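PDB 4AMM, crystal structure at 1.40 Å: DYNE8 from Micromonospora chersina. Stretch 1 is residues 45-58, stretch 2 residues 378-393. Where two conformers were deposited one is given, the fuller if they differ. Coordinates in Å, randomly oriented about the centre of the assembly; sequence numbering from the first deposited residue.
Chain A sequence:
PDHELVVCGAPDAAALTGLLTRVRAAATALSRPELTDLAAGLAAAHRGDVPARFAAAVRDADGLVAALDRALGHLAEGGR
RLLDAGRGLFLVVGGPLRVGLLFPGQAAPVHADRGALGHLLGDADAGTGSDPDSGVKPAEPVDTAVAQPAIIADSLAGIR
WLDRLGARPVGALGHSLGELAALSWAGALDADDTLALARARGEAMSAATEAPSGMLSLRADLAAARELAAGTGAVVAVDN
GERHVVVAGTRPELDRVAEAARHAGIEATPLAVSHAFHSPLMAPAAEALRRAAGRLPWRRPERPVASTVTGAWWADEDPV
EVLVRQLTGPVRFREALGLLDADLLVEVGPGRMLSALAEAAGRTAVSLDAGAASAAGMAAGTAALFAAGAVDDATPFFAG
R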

# COMPACT_ATOMS: atom_id res chain seq x y z
N ALA A 45 16.02 14.38 20.04
CA ALA A 45 15.74 14.39 21.47
C ALA A 45 14.55 13.50 21.85
O ALA A 45 14.41 13.13 23.01
CB ALA A 45 15.37 15.86 21.86
N HIS A 46 13.67 13.11 20.96
CA HIS A 46 12.48 12.33 21.18
C HIS A 46 12.54 11.03 20.42
O HIS A 46 11.90 10.76 19.43
CB HIS A 46 11.24 13.16 20.69
CG HIS A 46 11.01 14.33 21.58
ND1 HIS A 46 11.43 15.60 21.30
CD2 HIS A 46 10.53 14.35 22.84
CE1 HIS A 46 11.11 16.39 22.33
NE2 HIS A 46 10.55 15.65 23.25
N ARG A 47 13.37 10.13 20.95
CA ARG A 47 13.63 8.79 20.38
C ARG A 47 13.88 7.82 21.51
O ARG A 47 14.40 8.26 22.55
CB ARG A 47 14.70 8.85 19.32
CG ARG A 47 16.12 9.32 19.86
CD ARG A 47 17.02 9.72 18.62
NE ARG A 47 18.37 10.05 19.07
CZ ARG A 47 19.39 9.14 19.04
NH1 ARG A 47 19.29 8.01 18.34
NH2 ARG A 47 20.52 9.50 19.62
N GLY A 48 13.47 6.60 21.28
CA GLY A 48 13.65 5.56 22.33
C GLY A 48 12.29 5.20 22.89
O GLY A 48 11.33 5.02 22.15
N ASP A 49 12.20 5.18 24.22
CA ASP A 49 10.89 4.88 24.87
C ASP A 49 10.22 6.23 25.12
O ASP A 49 10.57 7.02 25.97
CB ASP A 49 11.22 4.24 26.25
CG ASP A 49 10.04 3.57 26.90
OD1 ASP A 49 8.88 3.83 26.49
OD2 ASP A 49 10.30 2.74 27.83
N VAL A 50 9.32 6.54 24.23
CA VAL A 50 8.67 7.86 24.22
C VAL A 50 7.19 7.50 24.36
O VAL A 50 6.51 7.07 23.41
CB VAL A 50 8.84 8.54 22.88
CG1 VAL A 50 8.10 9.85 22.91
CG2 VAL A 50 10.32 8.85 22.50
N PRO A 51 6.61 7.56 25.57
CA PRO A 51 5.31 6.95 25.82
C PRO A 51 4.15 7.52 24.99
O PRO A 51 3.51 6.70 24.30
CB PRO A 51 5.14 7.17 27.38
CG PRO A 51 6.64 7.23 27.88
CD PRO A 51 7.34 8.01 26.78
N ALA A 52 3.97 8.82 25.03
CA ALA A 52 2.87 9.54 24.33
C ALA A 52 3.56 10.30 23.17
O ALA A 52 4.57 10.98 23.34
CB ALA A 52 2.21 10.57 25.30
N ARG A 53 2.97 10.11 21.97
CA ARG A 53 3.67 10.56 20.73
C ARG A 53 2.80 11.40 19.80
O ARG A 53 1.60 11.13 19.63
CB ARG A 53 4.14 9.32 19.97
CG ARG A 53 5.14 8.42 20.72
CD ARG A 53 5.66 7.28 19.88
NE ARG A 53 6.68 6.53 20.64
CZ ARG A 53 7.57 5.69 20.07
NH1 ARG A 53 7.61 5.47 18.74
NH2 ARG A 53 8.42 5.00 20.91
N PHE A 54 3.46 12.32 19.18
CA PHE A 54 2.89 13.19 18.12
C PHE A 54 3.81 13.05 16.97
O PHE A 54 5.05 13.14 17.09
CB PHE A 54 2.84 14.65 18.59
CG PHE A 54 2.58 15.66 17.51
CD1 PHE A 54 3.63 16.17 16.84
CD2 PHE A 54 1.27 16.05 17.26
CE1 PHE A 54 3.45 17.13 15.83
CE2 PHE A 54 1.06 17.01 16.25
CZ PHE A 54 2.13 17.52 15.55
N ALA A 55 3.28 13.00 15.71
CA ALA A 55 4.13 13.16 14.53
C ALA A 55 3.28 13.76 13.41
O ALA A 55 2.13 13.30 13.25
CB ALA A 55 4.65 11.76 14.05
N ALA A 56 3.87 14.65 12.63
CA ALA A 56 3.14 15.25 11.51
C ALA A 56 4.10 15.46 10.41
O ALA A 56 5.26 15.89 10.58
CB ALA A 56 2.55 16.58 11.96
N ALA A 57 3.59 15.27 9.19
CA ALA A 57 4.31 15.67 8.01
C ALA A 57 3.74 17.04 7.58
O ALA A 57 2.53 17.12 7.39
CB ALA A 57 4.09 14.65 6.91
N VAL A 58 4.60 18.00 7.40
CA VAL A 58 4.13 19.37 7.15
C VAL A 58 4.89 20.02 6.02
O VAL A 58 6.05 19.72 5.77
CB VAL A 58 4.22 20.23 8.45
CG1 VAL A 58 3.39 19.59 9.64
CG2 VAL A 58 5.70 20.44 8.84
N MET A 378 7.28 9.64 2.24
CA MET A 378 8.26 9.18 3.20
C MET A 378 8.01 9.94 4.49
O MET A 378 8.04 9.30 5.52
CB MET A 378 9.71 9.22 2.74
CG MET A 378 9.96 8.55 1.38
SD MET A 378 9.71 6.78 1.17
CE MET A 378 10.81 6.41 2.51
N ALA A 379 7.69 11.23 4.46
CA ALA A 379 7.40 11.90 5.73
C ALA A 379 6.16 11.43 6.36
O ALA A 379 6.18 11.13 7.59
CB ALA A 379 7.30 13.43 5.54
N ALA A 380 5.05 11.28 5.68
CA ALA A 380 3.81 10.87 6.31
C ALA A 380 3.84 9.42 6.81
O ALA A 380 3.33 9.10 7.86
CB ALA A 380 2.61 11.11 5.30
N GLY A 381 4.39 8.53 6.01
CA GLY A 381 4.56 7.15 6.38
C GLY A 381 5.49 7.02 7.58
O GLY A 381 5.19 6.18 8.44
N THR A 382 6.56 7.80 7.65
CA THR A 382 7.46 7.66 8.80
C THR A 382 6.78 8.26 10.01
O THR A 382 6.91 7.73 11.15
CB THR A 382 8.79 8.31 8.51
OG1 THR A 382 9.35 7.70 7.32
CG2 THR A 382 9.78 8.04 9.62
N ALA A 383 6.00 9.35 9.87
CA ALA A 383 5.25 9.92 11.00
C ALA A 383 4.28 8.87 11.51
O ALA A 383 4.14 8.71 12.76
CB ALA A 383 4.43 11.18 10.52
N ALA A 384 3.57 8.12 10.67
CA ALA A 384 2.65 7.12 11.07
C ALA A 384 3.40 6.03 11.87
O ALA A 384 2.91 5.61 12.94
CB ALA A 384 1.91 6.48 9.86
N LEU A 385 4.53 5.53 11.33
CA LEU A 385 5.28 4.45 12.04
C LEU A 385 5.68 5.00 13.38
O LEU A 385 5.67 4.19 14.38
CB LEU A 385 6.47 4.12 11.21
CG LEU A 385 6.16 3.36 9.88
CD1 LEU A 385 7.35 3.25 9.00
CD2 LEU A 385 5.69 1.92 10.18
N PHE A 386 6.16 6.22 13.50
CA PHE A 386 6.65 6.72 14.79
C PHE A 386 5.51 6.87 15.75
O PHE A 386 5.56 6.38 16.89
CB PHE A 386 7.44 8.04 14.61
CG PHE A 386 7.93 8.62 15.91
CD1 PHE A 386 9.17 8.17 16.41
CD2 PHE A 386 7.18 9.51 16.62
CE1 PHE A 386 9.63 8.66 17.64
CE2 PHE A 386 7.60 9.99 17.85
CZ PHE A 386 8.88 9.58 18.35
N ALA A 387 4.41 7.53 15.39
CA ALA A 387 3.33 7.80 16.34
C ALA A 387 2.74 6.49 16.78
O ALA A 387 2.35 6.37 17.97
CB ALA A 387 2.29 8.73 15.73
N ALA A 388 2.59 5.51 15.92
CA ALA A 388 2.00 4.22 16.25
C ALA A 388 2.94 3.35 17.05
O ALA A 388 2.53 2.26 17.50
CB ALA A 388 1.54 3.49 14.96
N GLY A 389 4.20 3.80 17.25
CA GLY A 389 5.12 3.03 18.08
C GLY A 389 5.74 1.89 17.34
O GLY A 389 6.39 1.06 18.02
N ALA A 390 5.66 1.83 16.01
CA ALA A 390 6.33 0.74 15.27
C ALA A 390 7.83 1.04 15.04
O ALA A 390 8.56 0.11 14.72
CB ALA A 390 5.63 0.47 13.95
N VAL A 391 8.26 2.30 15.17
CA VAL A 391 9.66 2.68 15.09
C VAL A 391 9.94 3.60 16.26
O VAL A 391 9.02 4.34 16.70
CB VAL A 391 10.10 3.33 13.74
CG1 VAL A 391 9.82 2.39 12.57
CG2 VAL A 391 9.40 4.69 13.51
N ASP A 392 11.17 3.59 16.75
CA ASP A 392 11.47 4.43 17.92
C ASP A 392 12.29 5.65 17.67
O ASP A 392 12.48 6.45 18.57
CB ASP A 392 12.23 3.56 18.91
CG ASP A 392 11.28 2.57 19.60
OD1 ASP A 392 10.01 2.71 19.66
OD2 ASP A 392 11.86 1.60 20.18
N ASP A 393 12.68 5.89 16.40
CA ASP A 393 13.74 6.91 16.12
C ASP A 393 13.52 7.43 14.72
O ASP A 393 13.71 6.66 13.77
CB ASP A 393 15.12 6.23 16.32
CG ASP A 393 16.27 7.13 16.19
OD1 ASP A 393 16.13 8.27 15.58
OD2 ASP A 393 17.40 6.80 16.63

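What lets a strand lie so close against a helix? The strand 52-58 and the helix of stretch 2 run almost exactly antiparallel, at 175°, with axes approaching to 7.1 Å, and alanine makes that spacing possible. R53, A55 and A57 point toward the helix, while A52, F54, A56 and V58 point away, the usual alternation of a strand. A55 CB sits 3.6 Å from A383 CB and 4.2 Å from A387 CB, one helical turn on. A57 CB meets A379 CB at 3.7 Å and A380 CB at 4.2 Å. Methyl groups are large enough to fill this apolar seam and small enough to keep the two backbones near, with the CA atoms of A55 and A383 only 4.9 Å apart.

How does a buried arginine satisfy its charge? R53 reaches in an extended chain (chi1 m, chi2 and chi3 t) to backbone carbonyls and a carboxylate of the other stretch. Its NH1 donates to F386 O at 2.9 Å and to V391 O at 2.7 Å, and its NH2 forms a salt bridge with D392 OD1 at 3.1 Å. Within its own stretch, R53 NE bonds to V50 O at 2.8 Å, so one guanidinium ties together the loop before the strand and the chain beyond the helix. G389, with positive phi in a Schellman motif, turns the backbone here; its CA lies 3.5 Å from R53 NH1.

What covers the arginine? The guanidinium of R53 lies flat on the ring of F386, the planes 25° apart, and R53 CZ stands 4.6 Å from the ring centroid, over the face, in a cation-pi arrangement. R53 CD also packs over the ring, a CH-pi contact 4.3 Å from its centroid. An aromatic side chain suits this place because its face accepts both the charged group and the aliphatic part of arginine. The same ring makes looser apolar contacts, F386 CD2 with A55 CB at 4.3 Å and F386 CZ with V50 CG2 at 4.5 Å.

What joins the loops at the far end? G48 N donates to D392 O at 2.9 Å, a backbone bond that needs no particular side chain, although the backbone angles of G48 themselves call for glycine. The same carbonyl receives a CA-H...O contact, R47 CA to D392 O at 3.2 Å. Toward the exposed margin, R47 NH1 forms a salt bridge with D393 OD2 at 2.8 Å, the carboxylate meeting the guanidinium at its edge, where the N-H groups point.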